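Side-chain contacts in OBCA, Oxalate Biosynthetic Component A (Burkholderia glumae, PDB 4NNB), which is a two-part protein that joins an N-terminal domain to a TIM-barrel-clan domain and binds a magnesium ion and an oxaloacetate ion: residues A[176-180]-A[181-185]; A[208-211]-A[212-216]; A[493-496]-A[497-500]. One frame throughout, in Å; residues are numbered along the deposited sequence.

Interaction 1 (A[176-180]-A[181-185])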
# COMPACT_ATOMS: atom_id res chain seq x y z
N LYS A 176 23.21 0.60 25.97
CA LYS A 176 24.49 -0.06 26.21
C LYS A 176 24.57 -1.45 25.57
O LYS A 176 25.57 -1.77 24.93
CB LYS A 176 24.81 -0.12 27.72
CG LYS A 176 25.25 1.24 28.31
CD LYS A 176 26.55 1.72 27.64
CE LYS A 176 27.10 2.99 28.28
NZ LYS A 176 28.58 3.13 28.00
N ASN A 177 23.54 -2.27 25.74
CA ASN A 177 23.50 -3.58 25.08
C ASN A 177 23.65 -3.44 23.56
O ASN A 177 24.32 -4.25 22.90
CB ASN A 177 22.18 -4.30 25.36
CG ASN A 177 22.03 -4.73 26.81
OD1 ASN A 177 22.97 -4.66 27.60
ND2 ASN A 177 20.82 -5.17 27.17
N MET A 178 23.02 -2.41 23.01
CA MET A 178 23.09 -2.17 21.57
C MET A 178 24.51 -1.80 21.15
O MET A 178 25.04 -2.30 20.14
CB MET A 178 22.10 -1.06 21.18
CG MET A 178 20.64 -1.52 21.19
SD MET A 178 19.49 -0.14 21.01
CE MET A 178 19.96 0.50 19.39
N GLU A 179 25.14 -0.92 21.91
CA GLU A 179 26.50 -0.50 21.58
C GLU A 179 27.47 -1.67 21.68
O GLU A 179 28.37 -1.80 20.87
CB GLU A 179 26.91 0.71 22.42
CG GLU A 179 26.15 1.95 21.99
CD GLU A 179 26.19 3.07 23.01
OE1 GLU A 179 26.63 2.84 24.15
OE2 GLU A 179 25.76 4.19 22.66
N GLU A 180 27.25 -2.56 22.65
CA GLU A 180 28.10 -3.75 22.76
C GLU A 180 27.86 -4.68 21.58
O GLU A 180 28.74 -5.43 21.16
CB GLU A 180 27.83 -4.50 24.07
CG GLU A 180 28.77 -5.68 24.28
CD GLU A 180 28.29 -6.64 25.36
OE1 GLU A 180 27.43 -6.25 26.18
OE2 GLU A 180 28.78 -7.79 25.39
N ALA A 181 26.64 -4.62 21.03
CA ALA A 181 26.30 -5.44 19.87
C ALA A 181 26.84 -4.83 18.57
O ALA A 181 26.74 -5.44 17.50
CB ALA A 181 24.79 -5.64 19.78
N GLY A 182 27.38 -3.62 18.65
CA GLY A 182 28.01 -3.02 17.48
C GLY A 182 27.34 -1.77 16.94
O GLY A 182 27.82 -1.19 15.96
N TRP A 183 26.25 -1.35 17.56
CA TRP A 183 25.63 -0.09 17.15
C TRP A 183 26.55 1.07 17.53
O TRP A 183 26.89 1.25 18.70
CB TRP A 183 24.24 0.08 17.78
CG TRP A 183 23.22 -0.90 17.25
CD1 TRP A 183 22.96 -2.15 17.72
CD2 TRP A 183 22.34 -0.69 16.14
NE1 TRP A 183 21.96 -2.74 16.97
CE2 TRP A 183 21.57 -1.86 16.00
CE3 TRP A 183 22.12 0.37 15.26
CZ2 TRP A 183 20.60 -1.99 14.99
CZ3 TRP A 183 21.16 0.24 14.26
CH2 TRP A 183 20.42 -0.93 14.14
N ILE A 184 26.98 1.84 16.53
CA ILE A 184 27.99 2.88 16.76
C ILE A 184 27.40 4.28 16.61
O ILE A 184 26.60 4.54 15.70
CB ILE A 184 29.21 2.68 15.82
CG1 ILE A 184 29.90 1.36 16.15
CG2 ILE A 184 30.20 3.82 15.96
CD1 ILE A 184 31.28 1.23 15.52
N ALA A 185 27.79 5.17 17.51
CA ALA A 185 27.38 6.57 17.49
C ALA A 185 27.72 7.26 16.16
O ALA A 185 28.81 7.07 15.61
CB ALA A 185 28.03 7.32 18.65
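A Schellman motif ends helix 172-180, with Gly-182 and Trp-183 folding back onto the carbonyl groups of its last turn. Trp-183 N reaches Met-178 O over 3.0 Å in a fairly straight bond, the six-to-one link that defines the motif. Inside it, Gly-182 N bonds to Glu-179 O, also at 3.0 Å, but the donor sits above the carbonyl plane rather than on a lone pair. Gly-182 makes the reversal with a phi of 115°, where a CB would press against the preceding carbonyl oxygen; glycine has none. Ala-181 lays its CB against the carbonyl oxygens of Asn-177 and Met-178, both 3.4 Å away.

Apolar side chains seal the turn on its buried flank. Met-178 CB rests 3.7 Å from Trp-183 CD1, while a bend at its last torsion (chi3 62°) brings CE over the indole. The methyl lies 4.2 Å from the centroid of the five-membered ring, close to the normal, as a CH-pi contact; SD stands farther off above that face in a Met-aromatic contact. Long, flexible and unbranched, methionine suits this reach from a helix to a ring. Met-178 O meets the same indole at its edge, in plane, 3.2 Å from CD1.

This helix end leads into strand 184-185, an outer strand of a three-stranded antiparallel sheet. Leu-159 of strand 155-159 touches both Met-178 and Trp-183, and Leu-64 of strand 62-66 packs on the indole, so the large ring spans helix and sheet. On the more polar flank, Glu-179 CA-H points at Trp-183 O, 3.4 Å from CA, and the aliphatic CG of Glu-179 approaches that oxygen too. Its carboxylate extends onward, OE2 forming a salt bridge with Arg-62.

Interaction 2 (A[208-211]-A[212-216])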
# COMPACT_ATOMS: atom_id res chain seq x y z
N ILE A 208 6.20 -8.44 -9.62
CA ILE A 208 4.75 -8.30 -9.60
C ILE A 208 4.08 -9.64 -9.92
O ILE A 208 3.12 -10.04 -9.25
CB ILE A 208 4.28 -7.18 -10.57
CG1 ILE A 208 4.63 -5.82 -9.98
CG2 ILE A 208 2.79 -7.30 -10.88
CD1 ILE A 208 4.43 -4.63 -10.95
N THR A 209 4.61 -10.34 -10.92
CA THR A 209 4.10 -11.66 -11.26
C THR A 209 4.21 -12.61 -10.07
O THR A 209 3.25 -13.30 -9.72
CB THR A 209 4.85 -12.27 -12.47
OG1 THR A 209 4.61 -11.47 -13.63
CG2 THR A 209 4.36 -13.69 -12.75
N GLU A 210 5.37 -12.65 -9.44
CA GLU A 210 5.60 -13.59 -8.34
C GLU A 210 4.68 -13.31 -7.16
O GLU A 210 4.10 -14.23 -6.59
CB GLU A 210 7.08 -13.58 -7.91
CG GLU A 210 7.39 -14.50 -6.73
CD GLU A 210 7.17 -15.97 -7.07
OE1 GLU A 210 7.24 -16.33 -8.26
OE2 GLU A 210 6.93 -16.77 -6.13
N GLU A 211 4.50 -12.03 -6.83
CA GLU A 211 3.63 -11.66 -5.71
C GLU A 211 2.16 -11.94 -6.02
O GLU A 211 1.41 -12.39 -5.15
CB GLU A 211 3.84 -10.18 -5.30
CG GLU A 211 2.97 -9.74 -4.14
CD GLU A 211 3.30 -10.48 -2.84
OE1 GLU A 211 4.50 -10.65 -2.53
OE2 GLU A 211 2.37 -10.88 -2.12
N THR A 212 1.76 -11.68 -7.27
CA THR A 212 0.40 -12.00 -7.71
C THR A 212 0.09 -13.48 -7.51
O THR A 212 -0.95 -13.86 -6.95
CB THR A 212 0.21 -11.63 -9.21
OG1 THR A 212 0.34 -10.21 -9.37
CG2 THR A 212 -1.16 -12.06 -9.71
N ILE A 213 0.98 -14.33 -7.99
CA ILE A 213 0.81 -15.78 -7.85
C ILE A 213 0.82 -16.23 -6.38
O ILE A 213 -0.06 -16.99 -5.96
CB ILE A 213 1.86 -16.52 -8.66
CG1 ILE A 213 1.52 -16.37 -10.15
CG2 ILE A 213 1.88 -18.01 -8.29
CD1 ILE A 213 2.70 -16.41 -11.02
N ARG A 214 1.78 -15.74 -5.60
CA ARG A 214 1.78 -16.05 -4.17
C ARG A 214 0.52 -15.58 -3.47
O ARG A 214 -0.02 -16.29 -2.63
CB ARG A 214 3.02 -15.46 -3.48
CG ARG A 214 4.32 -16.04 -3.99
CD ARG A 214 5.30 -16.17 -2.85
NE ARG A 214 4.70 -16.91 -1.73
CZ ARG A 214 5.23 -16.97 -0.52
NH1 ARG A 214 4.62 -17.65 0.44
NH2 ARG A 214 6.37 -16.34 -0.26
N SER A 215 0.06 -14.38 -3.79
CA SER A 215 -1.17 -13.86 -3.18
C SER A 215 -2.39 -14.72 -3.50
O SER A 215 -3.22 -14.99 -2.62
CB SER A 215 -1.41 -12.40 -3.61
OG SER A 215 -0.51 -11.55 -2.93
N MET A 216 -2.51 -15.14 -4.76
CA MET A 216 -3.59 -16.03 -5.15
C MET A 216 -3.51 -17.36 -4.41
O MET A 216 -4.53 -17.91 -3.98
CB MET A 216 -3.54 -16.31 -6.65
CG MET A 216 -4.13 -15.23 -7.53
SD MET A 216 -3.98 -15.85 -9.19
CE MET A 216 -5.12 -17.22 -9.13
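Thr-212 and Ser-215 each turn a hydroxyl back onto a carbonyl one turn earlier, at Ile-208 and Glu-211, within helix 205-217. This helix packs against strand 222-229 of the mixed sheet in the TIM-barrel-clan part of the chain. In the first of these side-chain-to-backbone bonds, Thr-212 OG1 donates to Ile-208 O at 2.8 Å. The torsion that sets OG1 opposite its own carbonyl carbon (chi1 -64°) points it back at the preceding turn. Ile-208 O is thereby gripped twice, by Thr-212 N and by OG1, from opposite faces of its plane. Glu-211 O is held likewise, Ser-215 N and Ser-215 OG reaching it from opposite faces, the hydroxyl at 3.1 Å. Such hydroxyl residues suit a buried helix face, since the helix itself satisfies their polar atoms. The remaining Thr-212 surface meets Val-223 and Leu-225 of strand 222-229.

Apolar contact marks the side turned to helix 255-268. Thr-209 CG2 and Ile-213 CD1 lie 3.6 Å apart, their side chains running alongside each other and pointing the same way. Thr-209 shows its methyl here because its OG1 is engaged with Pro-205 O.

Among the charged residues, Glu-210 OE2 lies on the Arg-214 methylenes, 3.5 Å from CG, and the charged atoms do not meet, NE remaining 4.9 Å from that oxygen. Glu-210 splits its oxygens, OE1 going to a salt bridge with Arg-268. Arginine is long enough to pack CG and CD here while its guanidinium makes a cation-pi contact with Trp-496.

Glu-211 bends at chi2 (65°), and its carboxylate goes on to helix 495-507, where Trp-496 N is its probable partner. On the way, Glu-211 OE2 passes 3.1 Å from Ser-215 OG.

Interaction 3 (A[493-496]-A[497-500])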
# COMPACT_ATOMS: atom_id res chain seq x y z
N ARG A 493 5.58 -9.37 5.33
CA ARG A 493 6.57 -9.98 4.45
C ARG A 493 6.13 -9.90 2.98
O ARG A 493 6.90 -10.19 2.07
CB ARG A 493 6.79 -11.44 4.84
CG ARG A 493 7.37 -11.63 6.23
CD ARG A 493 8.57 -12.54 6.17
NE ARG A 493 9.71 -11.85 5.58
CZ ARG A 493 10.66 -12.46 4.87
NH1 ARG A 493 10.57 -13.77 4.65
NH2 ARG A 493 11.68 -11.77 4.38
N GLY A 494 4.88 -9.51 2.76
CA GLY A 494 4.33 -9.44 1.42
C GLY A 494 2.82 -9.30 1.48
O GLY A 494 2.22 -9.49 2.54
N THR A 495 2.22 -8.94 0.36
CA THR A 495 0.77 -8.93 0.26
C THR A 495 0.22 -10.33 0.55
O THR A 495 -0.79 -10.48 1.22
CB THR A 495 0.29 -8.42 -1.12
OG1 THR A 495 0.60 -7.01 -1.23
CG2 THR A 495 -1.20 -8.61 -1.28
N TRP A 496 0.91 -11.37 0.07
CA TRP A 496 0.46 -12.74 0.33
C TRP A 496 0.29 -13.00 1.84
O TRP A 496 -0.61 -13.73 2.25
CB TRP A 496 1.43 -13.75 -0.28
CG TRP A 496 2.78 -13.73 0.37
CD1 TRP A 496 3.88 -13.05 -0.06
CD2 TRP A 496 3.16 -14.43 1.57
NE1 TRP A 496 4.93 -13.27 0.81
CE2 TRP A 496 4.51 -14.11 1.81
CE3 TRP A 496 2.49 -15.27 2.45
CZ2 TRP A 496 5.21 -14.62 2.91
CZ3 TRP A 496 3.19 -15.77 3.55
CH2 TRP A 496 4.53 -15.45 3.77
N GLU A 497 1.14 -12.39 2.66
CA GLU A 497 1.03 -12.62 4.10
C GLU A 497 -0.24 -11.97 4.65
O GLU A 497 -0.95 -12.57 5.47
CB GLU A 497 2.27 -12.14 4.86
CG GLU A 497 2.19 -12.45 6.35
CD GLU A 497 3.47 -12.15 7.09
OE1 GLU A 497 3.92 -13.02 7.85
OE2 GLU A 497 4.01 -11.03 6.93
N GLN A 498 -0.53 -10.76 4.19
CA GLN A 498 -1.76 -10.08 4.57
C GLN A 498 -2.99 -10.84 4.11
O GLN A 498 -3.99 -10.90 4.84
CB GLN A 498 -1.75 -8.63 4.04
CG GLN A 498 -0.56 -7.83 4.60
CD GLN A 498 -0.30 -6.54 3.85
OE1 GLN A 498 -0.47 -6.46 2.63
NE2 GLN A 498 0.11 -5.51 4.58
N VAL A 499 -2.91 -11.43 2.92
CA VAL A 499 -3.98 -12.29 2.41
C VAL A 499 -4.21 -13.51 3.32
O VAL A 499 -5.36 -13.82 3.66
CB VAL A 499 -3.68 -12.74 0.97
CG1 VAL A 499 -4.70 -13.77 0.50
CG2 VAL A 499 -3.67 -11.53 0.01
N SER A 500 -3.13 -14.20 3.71
CA SER A 500 -3.23 -15.40 4.56
C SER A 500 -3.90 -15.07 5.88
O SER A 500 -4.76 -15.81 6.34
CB SER A 500 -1.85 -16.00 4.85
OG SER A 500 -1.20 -16.37 3.65
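Glu-497 folds back over the start of helix 495-507 to accept the backbone N-H of Arg-493. Its OE2 lies 2.8 Å from Arg-493 N, and the bond is nearly straight (173°), meeting the carboxylate on its anti side and somewhat out of plane. An extended chain beyond CG gives glutamate this span. Arg-493 adds CG, 3.5 Å from Glu-497 OE2, but its guanidinium leads away to Tyr-200.

Trp-496 CG sits between its backbone N and carbonyl carbon (chi1 66°), which lays the indole over the following residue, Glu-497. Glu-497 CB sits 3.9 Å from the centroid of the six-membered ring, almost on its normal, in a CH-pi contact. Gly-494, the N-cap, has no side chain to crowd CD1 of this ring. Its carbonyl oxygen accepts weak bonds from Glu-497 N and Gln-498 N in the first turn.

Farther out, Arg-490 pairs with Glu-497 OE1 and so helps fix the carboxylate. Gln-498 NE2 ties to the backbone oxygens of Gly-477 and Thr-479, while Thr-495 OG1 takes Leu-474 N. Thr-495 and Val-499 bring CG2 methyls together at 4.0 Å and pack on Ala-10 of strand 5-10; Glu-497 and Gln-498 pack against Val-480 of strand 479-481, and Trp-496 against Ser-215 of helix 205-217.

Interactions 2 and 3 form one neighbourhood, their centres 10 Å apart. Glu-211 joins them: its OE2 lies 2.7 Å from Trp-496 N, a probable hydrogen bond that brings a carboxylate to the amino-terminal turn of helix 495-507, where it probably suits the helix dipole. Ser-215 OG packs 3.4 Å from Thr-495 CG2 beside it. Both contacts stand back from the ligand site: the side chains of Ile-208 and Thr-495 are each about 12 Å from the magnesium ion, which His-224, His-226 and Glu-475 bind, and about 13 Å from the oxaloacetate ion. Interaction 1 is remote, with nearest atoms about 25 Å from interaction 2 and about 17 Å from interaction 3.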